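Side-chain contacts in calcium uptake protein 2, mitochondrial (Homo sapiens, PDB 6LB7), which binds calcium through EF-hand motifs and probably regulates calcium entry into mitochondria: residues E120-K123 and L124-I127; I82-T85 and E86-L90; G100-V103 and A104-L108; L171-K174 and E175-F179. All coordinates share one frame; numbering follows the deposited sequence.

How the contacts relate
The four contacts are local packings on four helices gathered round one calcium-bound EF-hand, which is formed by helices 99-108 and 118-129. Contact 1 (120-127) carries Glu120, a ligand of the ion; contact 3 (100-108) lies on the helix that enters the same loop, and their centres are about 14 Å apart. Leu124 CD2 of contact 1 approaches Leu108 CD2 of contact 3 to 3.6 Å. Contact 2 (82-90) borders contact 1, its centre about 11 Å away, with Leu124 CB 3.5 Å from Thr85 CG2. Contacts 3 and 4 have centres about 10 Å apart, and Phe105 CG stands 3.5 Å from Tyr173 CD1. Phe89 of contact 2 reaches Phe176 of contact 4, whereas contacts 1 and 4 do not touch.

Contact 1: E120-K123 and L124-I127. With CA (calcium ion), chain F.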
loop_
_atom_site.group_PDB
_atom_site.type_symbol
_atom_site.label_atom_id
_atom_site.label_comp_id
_atom_site.label_asym_id
_atom_site.label_seq_id
_atom_site.Cartn_x
_atom_site.Cartn_y
_atom_site.Cartn_z
ATOM N N GLU B 120 -7.243 9.419 23.626
ATOM C CA GLU B 120 -7.050 8.748 22.346
ATOM C C GLU B 120 -5.572 8.479 22.070
ATOM O O GLU B 120 -5.222 7.441 21.501
ATOM C CB GLU B 120 -7.650 9.595 21.232
ATOM C CG GLU B 120 -9.184 9.656 21.316
ATOM C CD GLU B 120 -9.760 10.642 20.327
ATOM O OE1 GLU B 120 -9.188 11.748 20.196
ATOM O OE2 GLU B 120 -10.781 10.311 19.692
ATOM N N PHE B 121 -4.693 9.410 22.441
ATOM C CA PHE B 121 -3.262 9.178 22.257
ATOM C C PHE B 121 -2.796 8.026 23.127
ATOM O O PHE B 121 -1.886 7.283 22.751
ATOM C CB PHE B 121 -2.489 10.453 22.587
ATOM C CG PHE B 121 -1.069 10.462 22.104
ATOM C CD1 PHE B 121 -0.785 10.511 20.747
ATOM C CD2 PHE B 121 -0.014 10.451 23.013
ATOM C CE1 PHE B 121 0.532 10.546 20.296
ATOM C CE2 PHE B 121 1.309 10.479 22.572
ATOM C CZ PHE B 121 1.579 10.533 21.213
ATOM N N PHE B 122 -3.439 7.844 24.283
ATOM C CA PHE B 122 -3.074 6.789 25.212
ATOM C C PHE B 122 -3.331 5.402 24.641
ATOM O O PHE B 122 -2.794 4.420 25.155
ATOM C CB PHE B 122 -3.845 6.982 26.530
ATOM C CG PHE B 122 -3.382 6.079 27.630
ATOM C CD1 PHE B 122 -2.192 6.337 28.296
ATOM C CD2 PHE B 122 -4.122 4.968 27.993
ATOM C CE1 PHE B 122 -1.745 5.507 29.311
ATOM C CE2 PHE B 122 -3.686 4.127 29.010
ATOM C CZ PHE B 122 -2.494 4.398 29.671
ATOM N N LYS B 123 -4.132 5.299 23.587
ATOM C CA LYS B 123 -4.332 4.011 22.941
ATOM C C LYS B 123 -3.017 3.404 22.459
ATOM O O LYS B 123 -2.863 2.176 22.471
ATOM C CB LYS B 123 -5.302 4.170 21.770
ATOM C CG LYS B 123 -5.643 2.861 21.055
ATOM C CD LYS B 123 -6.508 3.112 19.820
ATOM C CE LYS B 123 -5.718 3.827 18.721
ATOM N NZ LYS B 123 -6.593 4.511 17.707
ATOM N N LEU B 124 -2.063 4.234 22.020
ATOM C CA LEU B 124 -0.781 3.686 21.569
ATOM C C LEU B 124 -0.072 2.957 22.709
ATOM O O LEU B 124 0.457 1.853 22.521
ATOM C CB LEU B 124 0.104 4.801 20.999
ATOM C CG LEU B 124 -0.502 5.619 19.840
ATOM C CD1 LEU B 124 0.425 6.737 19.379
ATOM C CD2 LEU B 124 -0.896 4.731 18.660
ATOM N N GLN B 125 -0.077 3.552 23.905
ATOM C CA GLN B 125 0.531 2.909 25.070
ATOM C C GLN B 125 -0.186 1.612 25.415
ATOM O O GLN B 125 0.457 0.598 25.725
ATOM C CB GLN B 125 0.515 3.878 26.258
ATOM C CG GLN B 125 1.034 3.288 27.570
ATOM C CD GLN B 125 2.518 2.947 27.533
ATOM O OE1 GLN B 125 3.371 3.835 27.620
ATOM N NE2 GLN B 125 2.835 1.654 27.418
ATOM N N LYS B 126 -1.521 1.618 25.337
ATOM C CA LYS B 126 -2.260 0.390 25.613
ATOM C C LYS B 126 -1.941 -0.697 24.595
ATOM O O LYS B 126 -1.825 -1.873 24.955
ATOM C CB LYS B 126 -3.764 0.680 25.649
ATOM C CG LYS B 126 -4.181 1.508 26.832
ATOM C CD LYS B 126 -5.627 1.996 26.754
ATOM C CE LYS B 126 -6.027 2.770 27.922
ATOM N NZ LYS B 126 -7.402 2.503 28.352
ATOM N N ILE B 127 -1.720 -0.345 23.326
ATOM C CA ILE B 127 -1.254 -1.340 22.362
ATOM C C ILE B 127 0.079 -1.933 22.817
ATOM O O ILE B 127 0.274 -3.154 22.808
ATOM C CB ILE B 127 -1.155 -0.723 20.953
ATOM C CG1 ILE B 127 -2.544 -0.320 20.455
ATOM C CG2 ILE B 127 -0.500 -1.695 19.981
ATOM C CD1 ILE B 127 -2.507 0.657 19.300
HETATM CA CA CA F . -11.112 12.634 19.155
HETATM O O HOH W 1 0.214 6.847 24.347
HETATM O O HOH W 2 -11.922 13.161 21.585
#
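Phe121 and Leu124 meet on one turn of helix 118-129, the exiting helix of a calcium-loaded EF-hand. The apolar part of the contact is Leu124 CD1, 3.9 Å from Phe121 CE1 and oblique to the ring. Nearby, Gln125 CB lies over one face of the Phe122 ring, offset toward its rim, and the amide plane is turned 52° from that ring. The phenyl group reaches forward along the helix because Phe122 CG is anti to the backbone N (chi1 -171°).

Among the backbone bonds, Ile127 N donates to Lys123 O at 2.9 Å and Lys126 N to Phe122 O. Phe121 O is gripped twice: Leu124 N approaches from above the carbonyl plane, and a water donates to the same oxygen at 2.7 Å. That water also accepts a weak bond from Gln125 N, bridging the turn.

Within these two segments the metal is bound by Glu120 alone, near the start of the helix. Asp109, Asp111, Asn113 and the carbonyl of Met115 supply the other protein ligands, while Glu117 N donates to Glu120 OE1. Extended beyond CG, Glu120 presents its carboxylate in bidentate fashion, OE1 and OE2 each 2.4 Å from the calcium ion.

Contact 2: I82-T85 and E86-L90; sequences ISYT and EYLFL
Glu86 folds back on Ser83 to close a capping box at the start of helix 84-94. Its CB lies 3.8 Å from Ile82 CG2 and also near Ser83 O. CG, placed beside the backbone N and anti to the carbonyl carbon (chi1 -61°), packs 3.2 Å from Ser83 OG, and CD continues past that hydroxyl. At the tip, OE1 accepts from Ser83 N at 3.1 Å; the N-H...O angle of 170° is nearly straight, although the donor comes from above the carboxylate plane. OE2 turns to the hydroxyl of Thr156, so both carboxylate oxygens have a partner. The reciprocal half of the box is Glu86 N donating to Ser83 OG at 3.2 Å. With an alanine here, Ser83 N and the Thr156 hydroxyl would probably be left without their carboxylate partner.

One turn on, Leu88 CG covers a face of the Tyr84 ring in a CH-pi contact, 4.2 Å from the ring centroid and 21° off its normal. Leu88 CD1 extends the cover to Tyr84 CZ, at 3.7 Å, while Tyr87 CD1 meets the same ring obliquely.

The turn sits among several helices: Thr85 and Leu88 face helix 118-129, Ile82, Tyr87 and Leu90 pack on Phe33 of helix 30-38, and Glu86 and Leu90 reach Leu158 of helix 157-163.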
loop_
_atom_site.group_PDB
_atom_site.type_symbol
_atom_site.label_atom_id
_atom_site.label_comp_id
_atom_site.label_asym_id
_atom_site.label_seq_id
_atom_site.Cartn_x
_atom_site.Cartn_y
_atom_site.Cartn_z
ATOM N N ILE B 82 10.734 10.929 26.596
ATOM C CA ILE B 82 10.053 10.274 25.488
ATOM C C ILE B 82 9.986 8.790 25.811
ATOM O O ILE B 82 11.022 8.155 26.049
ATOM C CB ILE B 82 10.773 10.500 24.148
ATOM C CG1 ILE B 82 10.860 11.994 23.801
ATOM C CG2 ILE B 82 10.092 9.695 23.039
ATOM C CD1 ILE B 82 11.768 12.290 22.581
ATOM N N SER B 83 8.777 8.241 25.833
ATOM C CA SER B 83 8.591 6.843 26.200
ATOM C C SER B 83 8.820 5.952 24.987
ATOM O O SER B 83 8.883 6.421 23.846
ATOM C CB SER B 83 7.182 6.613 26.745
ATOM O OG SER B 83 6.239 6.713 25.685
ATOM N N TYR B 84 8.916 4.641 25.246
ATOM C CA TYR B 84 9.097 3.671 24.162
ATOM C C TYR B 84 7.962 3.758 23.146
ATOM O O TYR B 84 8.192 3.732 21.930
ATOM C CB TYR B 84 9.196 2.248 24.731
ATOM C CG TYR B 84 9.338 1.206 23.654
ATOM C CD1 TYR B 84 10.422 1.238 22.789
ATOM C CD2 TYR B 84 8.388 0.206 23.479
ATOM C CE1 TYR B 84 10.574 0.305 21.787
ATOM C CE2 TYR B 84 8.535 -0.746 22.465
ATOM C CZ TYR B 84 9.637 -0.685 21.626
ATOM O OH TYR B 84 9.828 -1.599 20.606
ATOM N N THR B 85 6.724 3.845 23.635
ATOM C CA THR B 85 5.551 4.033 22.781
ATOM C C THR B 85 5.717 5.245 21.873
ATOM O O THR B 85 5.478 5.185 20.657
ATOM C CB THR B 85 4.308 4.213 23.663
ATOM O OG1 THR B 85 4.029 2.992 24.372
ATOM C CG2 THR B 85 3.105 4.617 22.833
ATOM N N GLU B 86 6.130 6.362 22.460
ATOM C CA GLU B 86 6.254 7.599 21.700
ATOM C C GLU B 86 7.417 7.530 20.707
ATOM O O GLU B 86 7.312 8.048 19.591
ATOM C CB GLU B 86 6.408 8.756 22.683
ATOM C CG GLU B 86 5.193 8.879 23.597
ATOM C CD GLU B 86 5.378 9.929 24.680
ATOM O OE1 GLU B 86 6.544 10.229 25.027
ATOM O OE2 GLU B 86 4.355 10.446 25.188
ATOM N N TYR B 87 8.509 6.869 21.088
ATOM C CA TYR B 87 9.627 6.621 20.171
ATOM C C TYR B 87 9.164 5.882 18.909
ATOM O O TYR B 87 9.465 6.299 17.786
ATOM C CB TYR B 87 10.723 5.849 20.934
ATOM C CG TYR B 87 11.771 5.137 20.103
ATOM C CD1 TYR B 87 11.754 3.751 19.966
ATOM C CD2 TYR B 87 12.798 5.847 19.472
ATOM C CE1 TYR B 87 12.737 3.090 19.207
ATOM C CE2 TYR B 87 13.768 5.197 18.700
ATOM C CZ TYR B 87 13.732 3.828 18.577
ATOM O OH TYR B 87 14.694 3.186 17.836
ATOM N N LEU B 88 8.389 4.806 19.070
ATOM C CA LEU B 88 7.882 4.083 17.902
ATOM C C LEU B 88 6.951 4.952 17.060
ATOM O O LEU B 88 6.978 4.890 15.827
ATOM C CB LEU B 88 7.149 2.814 18.336
ATOM C CG LEU B 88 7.927 1.724 19.081
ATOM C CD1 LEU B 88 7.017 0.506 19.223
ATOM C CD2 LEU B 88 9.223 1.382 18.328
ATOM N N PHE B 89 6.112 5.755 17.711
ATOM C CA PHE B 89 5.220 6.643 16.974
ATOM C C PHE B 89 6.000 7.648 16.131
ATOM O O PHE B 89 5.700 7.853 14.946
ATOM C CB PHE B 89 4.286 7.362 17.947
ATOM C CG PHE B 89 3.410 8.370 17.281
ATOM C CD1 PHE B 89 3.620 9.722 17.477
ATOM C CD2 PHE B 89 2.406 7.960 16.419
ATOM C CE1 PHE B 89 2.812 10.648 16.842
ATOM C CE2 PHE B 89 1.611 8.877 15.780
ATOM C CZ PHE B 89 1.814 10.220 15.993
ATOM N N LEU B 90 7.004 8.293 16.735
ATOM C CA LEU B 90 7.829 9.254 16.008
ATOM C C LEU B 90 8.573 8.582 14.860
ATOM O O LEU B 90 8.708 9.157 13.779
ATOM C CB LEU B 90 8.812 9.920 16.968
ATOM C CG LEU B 90 8.205 10.776 18.084
ATOM C CD1 LEU B 90 9.236 11.068 19.137
ATOM C CD2 LEU B 90 7.610 12.101 17.538
#

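Contact 3: G100-V103 and A104-L108; sequences GFHV and AFKML
His102 and Lys106 extend in the same direction, one turn apart, on helix 99-108, the entering helix of the calcium-bound EF-hand. Four successive carbonyls are satisfied by amides four residues ahead: Gly100 O by Ala104 N, Phe101 O by Phe105 N, His102 O by Lys106 N at 2.8 Å, and Val103 O by Met107 N, also at 2.8 Å. Their N-H...O angles span 150° to 161°, the regular alpha-helical pattern. It weakens at the end of the helix, where Leu108 N has only weak bonds to Ala104 O and Phe105 O.

The charged end of Lys106 finds its strong partner beyond the helix. NZ forms a salt bridge with Asp109, a calcium ligand, and a long, weak ion pair with Glu114. This could balance some of the negative charge gathered in the loop and help hold the Asp109 carboxylate in place. The lysine gets there by bending at chi2 and chi3, which carries its chain past the histidine ring before NZ leaves for the loop.

Apolar packing is slighter. Val103 CG1 stands 4.3 Å from Met107 CG, whereas Phe105 meets Tyr173 and Phe176 of helix 173-196 edge-to-face. Over the His102 ring, offset toward its rim, Lys106 CG makes a CH-pi contact 4.0 Å from the centroid.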
loop_
_atom_site.group_PDB
_atom_site.type_symbol
_atom_site.label_atom_id
_atom_site.label_comp_id
_atom_site.label_asym_id
_atom_site.label_seq_id
_atom_site.Cartn_x
_atom_site.Cartn_y
_atom_site.Cartn_z
ATOM N N GLY B 100 0.414 10.775 4.271
ATOM C CA GLY B 100 0.151 9.897 5.392
ATOM C C GLY B 100 -0.151 10.582 6.703
ATOM O O GLY B 100 -0.600 9.905 7.637
ATOM N N PHE B 101 0.076 11.897 6.808
ATOM C CA PHE B 101 -0.137 12.570 8.087
ATOM C C PHE B 101 -1.609 12.578 8.474
ATOM O O PHE B 101 -1.946 12.335 9.636
ATOM C CB PHE B 101 0.395 14.010 8.052
ATOM C CG PHE B 101 1.893 14.103 7.917
ATOM C CD1 PHE B 101 2.697 12.969 8.045
ATOM C CD2 PHE B 101 2.502 15.320 7.659
ATOM C CE1 PHE B 101 4.076 13.052 7.904
ATOM C CE2 PHE B 101 3.891 15.410 7.524
ATOM C CZ PHE B 101 4.669 14.273 7.638
ATOM N N HIS B 102 -2.505 12.861 7.518
ATOM C CA HIS B 102 -3.922 12.940 7.876
ATOM C C HIS B 102 -4.464 11.564 8.250
ATOM O O HIS B 102 -5.285 11.432 9.167
ATOM C CB HIS B 102 -4.736 13.556 6.731
ATOM C CG HIS B 102 -6.109 13.990 7.143
ATOM N ND1 HIS B 102 -7.256 13.517 6.543
ATOM C CD2 HIS B 102 -6.518 14.823 8.131
ATOM C CE1 HIS B 102 -8.311 14.056 7.128
ATOM N NE2 HIS B 102 -7.891 14.851 8.096
ATOM N N VAL B 103 -4.005 10.535 7.545
ATOM C CA VAL B 103 -4.306 9.146 7.891
ATOM C C VAL B 103 -3.882 8.846 9.322
ATOM O O VAL B 103 -4.649 8.278 10.106
ATOM C CB VAL B 103 -3.609 8.205 6.895
ATOM C CG1 VAL B 103 -3.596 6.778 7.405
ATOM C CG2 VAL B 103 -4.264 8.315 5.521
ATOM N N ALA B 104 -2.651 9.212 9.685
ATOM C CA ALA B 104 -2.204 8.963 11.054
ATOM C C ALA B 104 -3.078 9.706 12.053
ATOM O O ALA B 104 -3.391 9.180 13.127
ATOM C CB ALA B 104 -0.742 9.378 11.227
ATOM N N PHE B 105 -3.460 10.944 11.725
ATOM C CA PHE B 105 -4.321 11.721 12.613
ATOM C C PHE B 105 -5.665 11.028 12.787
ATOM O O PHE B 105 -6.144 10.830 13.914
ATOM C CB PHE B 105 -4.495 13.144 12.044
ATOM C CG PHE B 105 -5.394 14.030 12.868
ATOM C CD1 PHE B 105 -4.894 14.746 13.945
ATOM C CD2 PHE B 105 -6.750 14.158 12.550
ATOM C CE1 PHE B 105 -5.719 15.568 14.706
ATOM C CE2 PHE B 105 -7.584 14.979 13.303
ATOM C CZ PHE B 105 -7.071 15.683 14.388
ATOM N N LYS B 106 -6.270 10.618 11.676
ATOM C CA LYS B 106 -7.611 10.045 11.722
ATOM C C LYS B 106 -7.604 8.659 12.350
ATOM O O LYS B 106 -8.616 8.246 12.929
ATOM C CB LYS B 106 -8.212 9.990 10.316
ATOM C CG LYS B 106 -8.579 11.354 9.727
ATOM C CD LYS B 106 -9.454 12.197 10.693
ATOM C CE LYS B 106 -10.909 11.680 10.815
ATOM N NZ LYS B 106 -11.620 12.257 12.019
ATOM N N MET B 107 -6.474 7.937 12.265
ATOM C CA MET B 107 -6.365 6.645 12.950
ATOM C C MET B 107 -6.467 6.816 14.458
ATOM O O MET B 107 -7.046 5.971 15.150
ATOM C CB MET B 107 -5.041 5.948 12.597
ATOM C CG MET B 107 -5.012 5.285 11.231
ATOM S SD MET B 107 -6.218 3.953 11.123
ATOM C CE MET B 107 -5.506 2.750 12.239
ATOM N N LEU B 108 -5.906 7.904 14.983
ATOM C CA LEU B 108 -5.907 8.174 16.412
ATOM C C LEU B 108 -7.192 8.839 16.903
ATOM O O LEU B 108 -7.539 8.691 18.078
ATOM C CB LEU B 108 -4.708 9.059 16.770
ATOM C CG LEU B 108 -3.302 8.453 16.722
ATOM C CD1 LEU B 108 -2.234 9.539 16.825
ATOM C CD2 LEU B 108 -3.126 7.444 17.843
#

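Contact 4: L171-K174 and E175-F179; sequences LHYK and EFRRF
Tyr173 receives Arg177 over one face of its ring. Arg177 CB is 4.0 Å from the centroid, a CH-pi contact offset toward the rim, and its closest ring atom is Tyr173 CZ at 3.7 Å. The guanidinium does not stack on the ring: the two planes are 67° apart, and a bend at chi3 (48°) turns the group so that Lys174 O lies over one of its faces, while NH1 leaves for a salt bridge with Glu181. Replacing the ring by an alanine would probably uncover the aliphatic part of Arg177 and open a gap beside His102 and Phe105, whose rings meet the tyrosine edge-to-face.

Tyr173 opens helix 173-196, where strand 171-172, paired with strand 115-116 of the calcium-binding EF-hand, passes into the helix with His172 as N-cap.

Glu175 and Lys174 run alongside each other, with Lys174 CG 3.0 Å from Glu175 OE1; their charged atoms are not in contact, NZ lying 4.6 Å from OE1. Glu175 OE2 instead accepts from a water at 3.0 Å, which in turn accepts from His172 N and so ties the side chain to the helix start. On the buried side, Leu171 CD2 meets the edge of the Phe176 ring, 3.9 Å from CD1 of that phenylalanine.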
loop_
_atom_site.group_PDB
_atom_site.type_symbol
_atom_site.label_atom_id
_atom_site.label_comp_id
_atom_site.label_asym_id
_atom_site.label_seq_id
_atom_site.Cartn_x
_atom_site.Cartn_y
_atom_site.Cartn_z
ATOM N N LEU B 171 -5.727 18.326 20.521
ATOM C CA LEU B 171 -4.823 18.535 19.388
ATOM C C LEU B 171 -5.616 18.486 18.080
ATOM O O LEU B 171 -6.156 17.440 17.704
ATOM C CB LEU B 171 -3.704 17.491 19.402
ATOM C CG LEU B 171 -2.652 17.505 18.292
ATOM C CD1 LEU B 171 -1.900 18.821 18.305
ATOM C CD2 LEU B 171 -1.666 16.340 18.452
ATOM N N HIS B 172 -5.682 19.616 17.387
ATOM C CA HIS B 172 -6.372 19.692 16.108
ATOM C C HIS B 172 -5.425 19.268 14.992
ATOM O O HIS B 172 -4.212 19.152 15.187
ATOM C CB HIS B 172 -6.901 21.107 15.878
ATOM C CG HIS B 172 -7.900 21.534 16.906
ATOM N ND1 HIS B 172 -9.255 21.594 16.649
ATOM C CD2 HIS B 172 -7.746 21.877 18.208
ATOM C CE1 HIS B 172 -9.889 21.981 17.742
ATOM N NE2 HIS B 172 -8.998 22.153 18.703
ATOM N N TYR B 173 -5.985 19.027 13.803
ATOM C CA TYR B 173 -5.154 18.474 12.742
ATOM C C TYR B 173 -4.040 19.431 12.343
ATOM O O TYR B 173 -2.917 18.998 12.043
ATOM C CB TYR B 173 -5.980 18.108 11.516
ATOM C CG TYR B 173 -5.081 17.575 10.434
ATOM C CD1 TYR B 173 -4.256 16.466 10.679
ATOM C CD2 TYR B 173 -5.015 18.190 9.180
ATOM C CE1 TYR B 173 -3.400 15.979 9.699
ATOM C CE2 TYR B 173 -4.173 17.713 8.202
ATOM C CZ TYR B 173 -3.362 16.600 8.470
ATOM O OH TYR B 173 -2.526 16.123 7.496
ATOM N N LYS B 174 -4.320 20.735 12.318
ATOM C CA LYS B 174 -3.295 21.618 11.771
ATOM C C LYS B 174 -2.089 21.716 12.696
ATOM O O LYS B 174 -0.962 21.832 12.209
ATOM C CB LYS B 174 -3.889 22.985 11.430
ATOM C CG LYS B 174 -3.828 24.040 12.490
ATOM C CD LYS B 174 -4.483 25.331 11.957
ATOM C CE LYS B 174 -4.519 26.422 13.014
ATOM N NZ LYS B 174 -5.290 27.628 12.618
ATOM N N GLU B 175 -2.285 21.622 14.014
ATOM C CA GLU B 175 -1.045 21.573 14.780
ATOM C C GLU B 175 -0.451 20.163 14.794
ATOM O O GLU B 175 0.771 20.006 14.827
ATOM C CB GLU B 175 -1.258 22.019 16.230
ATOM C CG GLU B 175 -1.565 23.422 16.511
ATOM C CD GLU B 175 -2.657 24.005 15.667
ATOM O OE1 GLU B 175 -2.420 24.887 14.980
ATOM O OE2 GLU B 175 -3.741 23.579 15.690
ATOM N N PHE B 176 -1.216 19.088 14.580
ATOM C CA PHE B 176 -0.622 17.761 14.399
ATOM C C PHE B 176 0.216 17.719 13.126
ATOM O O PHE B 176 1.369 17.283 13.147
ATOM C CB PHE B 176 -1.736 16.709 14.360
ATOM C CG PHE B 176 -1.271 15.279 14.086
ATOM C CD1 PHE B 176 -1.076 14.388 15.129
ATOM C CD2 PHE B 176 -1.097 14.822 12.781
ATOM C CE1 PHE B 176 -0.697 13.062 14.892
ATOM C CE2 PHE B 176 -0.713 13.490 12.528
ATOM C CZ PHE B 176 -0.513 12.614 13.589
ATOM N N ARG B 177 -0.359 18.186 12.007
ATOM C CA ARG B 177 0.338 18.189 10.725
ATOM C C ARG B 177 1.624 19.001 10.784
ATOM O O ARG B 177 2.654 18.589 10.243
ATOM C CB ARG B 177 -0.578 18.745 9.632
ATOM C CG ARG B 177 0.128 18.956 8.289
ATOM C CD ARG B 177 -0.770 19.597 7.212
ATOM N NE ARG B 177 -1.487 20.765 7.721
ATOM C CZ ARG B 177 -0.953 21.980 7.847
ATOM N NH1 ARG B 177 0.311 22.211 7.492
ATOM N NH2 ARG B 177 -1.685 22.975 8.326
ATOM N N ARG B 178 1.578 20.178 11.407
ATOM C CA ARG B 178 2.744 21.051 11.463
ATOM C C ARG B 178 3.871 20.421 12.286
ATOM O O ARG B 178 5.052 20.565 11.953
ATOM C CB ARG B 178 2.321 22.408 12.028
ATOM C CG ARG B 178 3.375 23.414 12.083
ATOM C CD ARG B 178 2.838 24.789 12.433
ATOM N NE ARG B 178 2.215 25.377 11.389
ATOM C CZ ARG B 178 2.794 25.875 10.441
ATOM N NH1 ARG B 178 4.010 25.858 10.412
ATOM N NH2 ARG B 178 2.160 26.388 9.523
ATOM N N PHE B 179 3.510 19.765 13.387
ATOM C CA PHE B 179 4.502 19.071 14.198
ATOM C C PHE B 179 5.199 17.960 13.404
ATOM O O PHE B 179 6.423 17.820 13.475
ATOM C CB PHE B 179 3.843 18.497 15.450
ATOM C CG PHE B 179 4.827 17.910 16.427
ATOM C CD1 PHE B 179 5.173 16.565 16.359
ATOM C CD2 PHE B 179 5.426 18.706 17.382
ATOM C CE1 PHE B 179 6.091 16.021 17.239
ATOM C CE2 PHE B 179 6.334 18.169 18.273
ATOM C CZ PHE B 179 6.666 16.821 18.190
HETATM O O HOH W 3 -4.459 22.124 18.167
#